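PDB 5J5U: RagB/SusD domain protein from Flavobacterium johnsoniae, which binds chitin as a SusD homologue and probably helps capture chitin chains at the outer membrane for a polysaccharide utilization system. Local coordinates for residues Asp254-Asp266 against Leu298-Glu310. Numbering follows the deposited sequence.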
ATOM      1  N   ASP A 254       1.655   7.612  18.414  1.00 15.92           N
ATOM      2  CA  ASP A 254       1.663   9.038  18.089  1.00 19.43           C
ATOM      3  C   ASP A 254       0.684   9.813  18.979  1.00 22.82           C
ATOM      4  O   ASP A 254       0.406  11.000  18.735  1.00 20.83           O
ATOM      5  CB  ASP A 254       1.318   9.274  16.622  1.00 15.13           C
ATOM      6  CG  ASP A 254       2.441   8.870  15.692  1.00 20.28           C
ATOM      7  OD1 ASP A 254       3.600   8.744  16.143  1.00 17.05           O
ATOM      8  OD2 ASP A 254       2.168   8.696  14.490  1.00 21.74           O
ATOM      9  N   GLU A 255       0.161   9.133  20.001  1.00 22.43           N
ATOM     10  CA  GLU A 255      -0.795   9.734  20.941  1.00 23.98           C
ATOM     11  C   GLU A 255      -2.019  10.325  20.246  1.00 19.78           C
ATOM     12  O   GLU A 255      -2.503  11.382  20.647  1.00 24.53           O
ATOM     13  CB  GLU A 255      -0.113  10.832  21.756  1.00 21.06           C
ATOM     14  CG  GLU A 255       1.133  10.389  22.502  1.00 29.43           C
ATOM     15  CD  GLU A 255       1.740  11.527  23.293  1.00 46.95           C
ATOM     16  OE1 GLU A 255       0.978  12.239  23.979  1.00 45.92           O
ATOM     17  OE2 GLU A 255       2.972  11.726  23.210  1.00 54.46           O
ATOM     18  N   HIS A 256      -2.511   9.637  19.217  1.00 18.76           N
ATOM     19  CA  HIS A 256      -3.682  10.076  18.460  1.00 20.42           C
ATOM     20  C   HIS A 256      -3.469  11.492  17.956  1.00 20.68           C
ATOM     21  O   HIS A 256      -4.403  12.283  17.885  1.00 25.78           O
ATOM     22  CB  HIS A 256      -4.956   9.966  19.312  1.00 18.62           C
ATOM     23  CG  HIS A 256      -5.236   8.570  19.771  1.00 21.92           C
ATOM     24  ND1 HIS A 256      -5.844   7.629  18.965  1.00 23.96           N
ATOM     25  CD2 HIS A 256      -4.937   7.935  20.930  1.00 21.92           C
ATOM     26  CE1 HIS A 256      -5.937   6.487  19.619  1.00 23.81           C
ATOM     27  NE2 HIS A 256      -5.389   6.643  20.812  1.00 26.83           N
ATOM     28  N   GLY A 257      -2.220  11.800  17.612  1.00 19.45           N
ATOM     29  CA  GLY A 257      -1.867  13.103  17.096  1.00 14.28           C
ATOM     30  C   GLY A 257      -1.862  13.181  15.585  1.00 14.45           C
ATOM     31  O   GLY A 257      -1.568  14.235  15.019  1.00 16.45           O
ATOM     32  N   ASP A 258      -2.204  12.087  14.918  1.00 15.01           N
ATOM     33  CA  ASP A 258      -2.225  12.101  13.458  1.00 14.71           C
ATOM     34  C   ASP A 258      -3.573  12.574  12.933  1.00 14.50           C
ATOM     35  O   ASP A 258      -4.613  12.188  13.462  1.00 12.73           O
ATOM     36  CB  ASP A 258      -1.915  10.716  12.874  1.00 11.79           C
ATOM     37  CG  ASP A 258      -0.481  10.264  13.141  1.00 18.92           C
ATOM     38  OD1 ASP A 258       0.471  10.895  12.604  1.00 14.92           O
ATOM     39  OD2 ASP A 258      -0.313   9.251  13.873  1.00 16.71           O
ATOM     40  N   HIS A 259      -3.534  13.413  11.893  1.00 16.00           N
ATOM     41  CA  HIS A 259      -4.719  13.845  11.142  1.00 11.91           C
ATOM     42  C   HIS A 259      -4.537  13.488   9.689  1.00 15.82           C
ATOM     43  O   HIS A 259      -3.415  13.232   9.247  1.00 14.38           O
ATOM     44  CB  HIS A 259      -4.947  15.352  11.231  1.00 11.38           C
ATOM     45  CG  HIS A 259      -4.972  15.901  12.624  1.00 15.13           C
ATOM     46  ND1 HIS A 259      -6.111  16.443  13.187  1.00 14.68           N
ATOM     47  CD2 HIS A 259      -4.000  16.009  13.561  1.00 14.94           C
ATOM     48  CE1 HIS A 259      -5.835  16.870  14.407  1.00 15.16           C
ATOM     49  NE2 HIS A 259      -4.563  16.612  14.661  1.00 16.13           N
ATOM     50  N   PHE A 260      -5.628  13.497   8.931  1.00 11.80           N
ATOM     51  CA  PHE A 260      -5.529  13.386   7.482  1.00 14.37           C
ATOM     52  C   PHE A 260      -4.989  14.692   6.923  1.00 14.01           C
ATOM     53  O   PHE A 260      -5.136  15.758   7.531  1.00 16.07           O
ATOM     54  CB  PHE A 260      -6.888  13.027   6.850  1.00 14.96           C
ATOM     55  CG  PHE A 260      -7.410  11.683   7.283  1.00 16.48           C
ATOM     56  CD1 PHE A 260      -6.616  10.555   7.171  1.00 14.24           C
ATOM     57  CD2 PHE A 260      -8.690  11.544   7.801  1.00 16.43           C
ATOM     58  CE1 PHE A 260      -7.069   9.315   7.568  1.00 11.31           C
ATOM     59  CE2 PHE A 260      -9.159  10.293   8.193  1.00 14.23           C
ATOM     60  CZ  PHE A 260      -8.342   9.177   8.077  1.00 13.96           C
ATOM     61  N   SER A 261      -4.315  14.623   5.788  1.00 14.76           N
ATOM     62  CA  SER A 261      -3.725  15.837   5.242  1.00 18.52           C
ATOM     63  C   SER A 261      -4.789  16.748   4.622  1.00 16.52           C
ATOM     64  O   SER A 261      -5.861  16.284   4.234  1.00 15.10           O
ATOM     65  CB  SER A 261      -2.663  15.481   4.212  1.00 16.32           C
ATOM     66  OG  SER A 261      -3.263  15.054   3.005  1.00 21.72           O
ATOM     67  N   SER A 262      -4.491  18.036   4.520  1.00 16.62           N
ATOM     68  CA  SER A 262      -5.404  18.969   3.861  1.00 16.92           C
ATOM     69  C   SER A 262      -5.682  18.549   2.409  1.00 18.10           C
ATOM     70  O   SER A 262      -6.770  18.756   1.892  1.00 16.96           O
ATOM     71  CB  SER A 262      -4.845  20.398   3.915  1.00 16.84           C
ATOM     72  OG  SER A 262      -3.566  20.488   3.294  1.00 17.13           O
ATOM     73  N   LEU A 263      -4.695  17.957   1.745  1.00 19.07           N
ATOM     74  CA  LEU A 263      -4.883  17.498   0.370  1.00 15.09           C
ATOM     75  C   LEU A 263      -6.035  16.464   0.271  1.00 18.37           C
ATOM     76  O   LEU A 263      -6.944  16.582  -0.576  1.00 21.67           O
ATOM     77  CB  LEU A 263      -3.574  16.914  -0.162  1.00 10.57           C
ATOM     78  CG  LEU A 263      -3.547  16.450  -1.622  1.00 16.16           C
ATOM     79  CD1 LEU A 263      -3.681  17.627  -2.600  1.00 14.40           C
ATOM     80  CD2 LEU A 263      -2.277  15.632  -1.892  1.00 11.80           C
ATOM     81  N   LEU A 264      -6.002  15.458   1.137  1.00 12.48           N
ATOM     82  CA  LEU A 264      -7.030  14.434   1.113  1.00 15.82           C
ATOM     83  C   LEU A 264      -8.386  14.997   1.542  1.00 16.49           C
ATOM     84  O   LEU A 264      -9.375  14.816   0.851  1.00 18.70           O
ATOM     85  CB  LEU A 264      -6.644  13.259   2.014  1.00 16.90           C
ATOM     86  CG  LEU A 264      -7.614  12.080   2.149  1.00 13.86           C
ATOM     87  CD1 LEU A 264      -7.832  11.460   0.795  1.00  9.58           C
ATOM     88  CD2 LEU A 264      -7.042  11.051   3.099  1.00 16.49           C
ATOM     89  N   ILE A 265      -8.428  15.701   2.662  1.00 17.12           N
ATOM     90  CA  ILE A 265      -9.694  16.221   3.162  1.00 18.86           C
ATOM     91  C   ILE A 265     -10.322  17.176   2.155  1.00 23.52           C
ATOM     92  O   ILE A 265     -11.490  17.029   1.832  1.00 22.38           O
ATOM     93  CB  ILE A 265      -9.537  16.933   4.506  1.00 19.90           C
ATOM     94  CG1 ILE A 265      -9.073  15.935   5.574  1.00 18.58           C
ATOM     95  CG2 ILE A 265     -10.872  17.599   4.910  1.00 15.64           C
ATOM     96  CD1 ILE A 265     -10.001  14.743   5.778  1.00 15.53           C
ATOM     97  N   ASP A 266      -9.555  18.146   1.663  1.00 19.44           N
ATOM     98  CA  ASP A 266     -10.070  19.029   0.627  1.00 20.55           C
ATOM     99  C   ASP A 266     -10.575  18.238  -0.578  1.00 27.01           C
ATOM    100  O   ASP A 266     -11.599  18.589  -1.145  1.00 25.93           O
ATOM    101  CB  ASP A 266      -9.016  20.030   0.135  1.00 22.48           C
ATOM    102  CG  ASP A 266      -8.676  21.092   1.158  1.00 16.44           C
ATOM    103  OD1 ASP A 266      -9.315  21.164   2.228  1.00 22.35           O
ATOM    104  OD2 ASP A 266      -7.781  21.898   0.856  1.00 20.45           O
ATOM    105  N   LEU A 298     -16.631  22.351   8.950  1.00 18.66           N
ATOM    106  CA  LEU A 298     -16.400  21.314   9.948  1.00 21.23           C
ATOM    107  C   LEU A 298     -15.270  20.362   9.549  1.00 25.92           C
ATOM    108  O   LEU A 298     -14.728  19.655  10.400  1.00 25.78           O
ATOM    109  CB  LEU A 298     -17.698  20.524  10.156  1.00 26.08           C
ATOM    110  CG  LEU A 298     -18.778  21.152  11.055  1.00 27.41           C
ATOM    111  CD1 LEU A 298     -19.998  20.273  11.115  1.00 24.85           C
ATOM    112  CD2 LEU A 298     -18.252  21.353  12.468  1.00 17.20           C
ATOM    113  N   TYR A 299     -14.918  20.347   8.262  1.00 23.51           N
ATOM    114  CA  TYR A 299     -13.964  19.358   7.763  1.00 24.71           C
ATOM    115  C   TYR A 299     -12.787  19.988   7.059  1.00 23.47           C
ATOM    116  O   TYR A 299     -12.894  20.454   5.921  1.00 19.95           O
ATOM    117  CB  TYR A 299     -14.669  18.355   6.841  1.00 19.52           C
ATOM    118  CG  TYR A 299     -15.641  17.528   7.643  1.00 30.53           C
ATOM    119  CD1 TYR A 299     -15.199  16.421   8.357  1.00 29.85           C
ATOM    120  CD2 TYR A 299     -16.993  17.890   7.746  1.00 21.87           C
ATOM    121  CE1 TYR A 299     -16.062  15.680   9.124  1.00 22.56           C
ATOM    122  CE2 TYR A 299     -17.882  17.138   8.529  1.00 24.13           C
ATOM    123  CZ  TYR A 299     -17.403  16.041   9.212  1.00 26.98           C
ATOM    124  OH  TYR A 299     -18.245  15.280   9.978  1.00 24.46           O
ATOM    125  N   GLU A 300     -11.658  19.989   7.764  1.00 17.83           N
ATOM    126  CA  GLU A 300     -10.396  20.478   7.225  1.00 22.19           C
ATOM    127  C   GLU A 300      -9.249  19.596   7.703  1.00 20.50           C
ATOM    128  O   GLU A 300      -9.221  19.188   8.864  1.00 18.76           O
ATOM    129  CB  GLU A 300     -10.156  21.940   7.628  1.00 23.84           C
ATOM    130  CG  GLU A 300     -11.111  22.937   6.970  1.00 22.04           C
ATOM    131  CD  GLU A 300     -11.111  24.321   7.630  1.00 28.29           C
ATOM    132  OE1 GLU A 300     -10.488  24.508   8.701  1.00 19.09           O
ATOM    133  OE2 GLU A 300     -11.748  25.231   7.066  1.00 38.88           O
ATOM    134  N   GLY A 301      -8.313  19.290   6.807  1.00 21.40           N
ATOM    135  CA  GLY A 301      -7.147  18.509   7.176  1.00 15.47           C
ATOM    136  C   GLY A 301      -6.002  19.396   7.641  1.00 17.87           C
ATOM    137  O   GLY A 301      -6.118  20.623   7.659  1.00 18.87           O
ATOM    138  N   VAL A 302      -4.892  18.772   8.018  1.00 15.82           N
ATOM    139  CA  VAL A 302      -3.703  19.508   8.435  1.00 12.04           C
ATOM    140  C   VAL A 302      -2.772  19.602   7.233  1.00 13.38           C
ATOM    141  O   VAL A 302      -2.473  18.590   6.597  1.00 11.05           O
ATOM    142  CB  VAL A 302      -2.959  18.821   9.628  1.00 17.65           C
ATOM    143  CG1 VAL A 302      -1.649  19.569   9.946  1.00 11.89           C
ATOM    144  CG2 VAL A 302      -3.850  18.749  10.874  1.00 10.05           C
ATOM    145  N   ARG A 303      -2.319  20.815   6.927  1.00 11.94           N
ATOM    146  CA  ARG A 303      -1.389  21.033   5.829  1.00 15.65           C
ATOM    147  C   ARG A 303      -0.085  20.239   6.031  1.00 14.62           C
ATOM    148  O   ARG A 303       0.511  20.274   7.118  1.00 13.26           O
ATOM    149  CB  ARG A 303      -1.076  22.532   5.693  1.00 17.54           C
ATOM    150  CG  ARG A 303      -0.081  22.910   4.585  1.00 17.12           C
ATOM    151  CD  ARG A 303      -0.783  23.226   3.280  1.00 28.42           C
ATOM    152  NE  ARG A 303       0.151  23.531   2.195  1.00 34.41           N
ATOM    153  CZ  ARG A 303      -0.185  24.141   1.053  1.00 39.10           C
ATOM    154  NH1 ARG A 303      -1.440  24.548   0.838  1.00 28.84           N
ATOM    155  NH2 ARG A 303       0.747  24.364   0.131  1.00 31.09           N
ATOM    156  N   PRO A 304       0.354  19.525   4.983  1.00 13.15           N
ATOM    157  CA  PRO A 304       1.642  18.815   5.032  1.00 12.05           C
ATOM    158  C   PRO A 304       2.783  19.761   5.408  1.00 13.54           C
ATOM    159  O   PRO A 304       2.849  20.880   4.919  1.00 13.04           O
ATOM    160  CB  PRO A 304       1.811  18.280   3.605  1.00 14.00           C
ATOM    161  CG  PRO A 304       0.394  18.183   3.069  1.00 14.02           C
ATOM    162  CD  PRO A 304      -0.335  19.353   3.693  1.00 13.19           C
ATOM    163  N   GLY A 305       3.648  19.319   6.312  1.00 16.58           N
ATOM    164  CA  GLY A 305       4.748  20.136   6.781  1.00 11.02           C
ATOM    165  C   GLY A 305       4.379  20.919   8.025  1.00 16.27           C
ATOM    166  O   GLY A 305       5.220  21.576   8.625  1.00 20.35           O
ATOM    167  N   VAL A 306       3.124  20.818   8.442  1.00 13.74           N
ATOM    168  CA  VAL A 306       2.637  21.589   9.580  1.00 15.48           C
ATOM    169  C   VAL A 306       2.227  20.657  10.709  1.00 13.33           C
ATOM    170  O   VAL A 306       1.475  19.723  10.490  1.00 12.89           O
ATOM    171  CB  VAL A 306       1.435  22.505   9.169  1.00 15.67           C
ATOM    172  CG1 VAL A 306       0.820  23.199  10.386  1.00 13.92           C
ATOM    173  CG2 VAL A 306       1.877  23.524   8.119  1.00 17.11           C
ATOM    174  N   PHE A 307       2.760  20.891  11.902  1.00 13.68           N
ATOM    175  CA  PHE A 307       2.382  20.125  13.095  1.00 15.16           C
ATOM    176  C   PHE A 307       0.956  20.511  13.550  1.00 15.41           C
ATOM    177  O   PHE A 307       0.491  21.610  13.233  1.00 16.08           O
ATOM    178  CB  PHE A 307       3.377  20.377  14.231  1.00 13.65           C
ATOM    179  CG  PHE A 307       4.788  19.891  13.957  1.00 14.53           C
ATOM    180  CD1 PHE A 307       5.072  18.525  13.887  1.00 16.61           C
ATOM    181  CD2 PHE A 307       5.838  20.800  13.820  1.00 15.81           C
ATOM    182  CE1 PHE A 307       6.367  18.070  13.663  1.00 13.77           C
ATOM    183  CE2 PHE A 307       7.143  20.360  13.597  1.00 14.23           C
ATOM    184  CZ  PHE A 307       7.403  18.991  13.517  1.00 16.88           C
ATOM    185  N   ARG A 308       0.270  19.624  14.272  1.00 17.54           N
ATOM    186  CA  ARG A 308      -1.111  19.887  14.712  1.00 14.42           C
ATOM    187  C   ARG A 308      -1.207  21.076  15.683  1.00 19.85           C
ATOM    188  O   ARG A 308      -2.205  21.792  15.683  1.00 22.23           O
ATOM    189  CB  ARG A 308      -1.737  18.629  15.351  1.00 12.09           C
ATOM    190  CG  ARG A 308      -1.120  18.189  16.693  1.00 15.02           C
ATOM    191  CD  ARG A 308      -1.479  16.732  17.076  1.00 12.87           C
ATOM    192  NE  ARG A 308      -2.922  16.483  17.137  1.00 12.62           N
ATOM    193  CZ  ARG A 308      -3.669  16.630  18.233  1.00 18.28           C
ATOM    194  NH1 ARG A 308      -3.109  17.006  19.374  1.00 13.79           N
ATOM    195  NH2 ARG A 308      -4.978  16.396  18.193  1.00 14.00           N
ATOM    196  N   TRP A 309      -0.177  21.308  16.490  1.00 14.05           N
ATOM    197  CA  TRP A 309      -0.213  22.424  17.430  1.00 16.40           C
ATOM    198  C   TRP A 309       0.100  23.766  16.749  1.00 18.24           C
ATOM    199  O   TRP A 309       0.002  24.822  17.378  1.00 19.69           O
ATOM    200  CB  TRP A 309       0.764  22.188  18.580  1.00 15.42           C
ATOM    201  CG  TRP A 309       2.189  21.885  18.123  1.00 19.87           C
ATOM    202  CD1 TRP A 309       3.171  22.796  17.805  1.00 22.25           C
ATOM    203  CD2 TRP A 309       2.787  20.583  17.961  1.00 16.58           C
ATOM    204  NE1 TRP A 309       4.342  22.132  17.449  1.00 17.80           N
ATOM    205  CE2 TRP A 309       4.132  20.780  17.547  1.00 19.10           C
ATOM    206  CE3 TRP A 309       2.319  19.278  18.120  1.00 16.74           C
ATOM    207  CZ2 TRP A 309       5.002  19.714  17.286  1.00 11.94           C
ATOM    208  CZ3 TRP A 309       3.195  18.220  17.864  1.00 16.35           C
ATOM    209  CH2 TRP A 309       4.518  18.452  17.449  1.00 13.89           C
ATOM    210  N   GLU A 310       0.433  23.722  15.459  1.00 18.56           N
ATOM    211  CA  GLU A 310       0.713  24.936  14.694  1.00 14.95           C
ATOM    212  C   GLU A 310      -0.494  25.326  13.858  1.00 16.04           C
ATOM    213  O   GLU A 310      -0.484  26.362  13.216  1.00 16.60           O
ATOM    214  CB  GLU A 310       1.926  24.749  13.768  1.00 15.86           C
ATOM    215  CG  GLU A 310       3.244  24.450  14.462  1.00 18.40           C
ATOM    216  CD  GLU A 310       4.372  24.173  13.475  1.00 20.31           C
ATOM    217  OE1 GLU A 310       4.110  23.594  12.397  1.00 22.21           O
ATOM    218  OE2 GLU A 310       5.520  24.558  13.766  1.00 24.61           O
TER
HETATM  219  O   HOH W   1      -8.179  20.938   4.849  1.00 21.29           O
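Gly301 and Ser262 bring their CA atoms to 3.8 Å, the closest pair of CA atoms between Asp254-Asp266 and Leu298-Glu310. A side chain on Gly301 would run into Phe260 O, Ser261 O and Ser262 N, so only a bare backbone fits here. Two hydrogen bonds pin this point: Val302 N reaches Phe260 O in the carbonyl plane and nearly straight, whereas Ser262 N meets Val302 O from well above its carbonyl plane, bent to 146°. Ser262 OG packs against Pro304 CD at 3.4 Å. One turn into the helix, Ile265 lays CB, CG1 and CG2 against Gly301, its CB 3.5 Å from Gly301 N.

His259 carries the second patch. With CG anti to its carbonyl carbon (chi1 -52°), the ring turns one face to Val302 CG2, a CH-pi contact 3.9 Å from the ring centroid. At the ring's edge, Arg308 NE donates to His259 NE2 (3.0 Å), 12° out of the ring plane, and ring and guanidinium are nearly coplanar. Because His259 ND1 bonds Ser319 O, both ring nitrogens are engaged, which fixes the flip of the imidazole; accepting at NE2 while ND1 faces a carbonyl is consistent with a neutral ring protonated at ND1. A leucine here would probably leave Arg308 NE and Ser319 O without their mates and the guanidinium freer to swing.

The looser side lies toward solvent. There a water bridges Gly301 N and Asp266 OD1, which also forms a salt bridge with Arg269, and Arg303 is exposed.

Pairing of Ser261 with Val302 is a single beta bridge, placed just where strand 259-260 gives way to helix 262-270. Ser261 OG, also hydrogen-bonded to Gln47 O, caps that helix through a weak bond from Leu264 N, making this an N-capped strand-to-helix junction docked on a long irregular loop of the SusD-like domain.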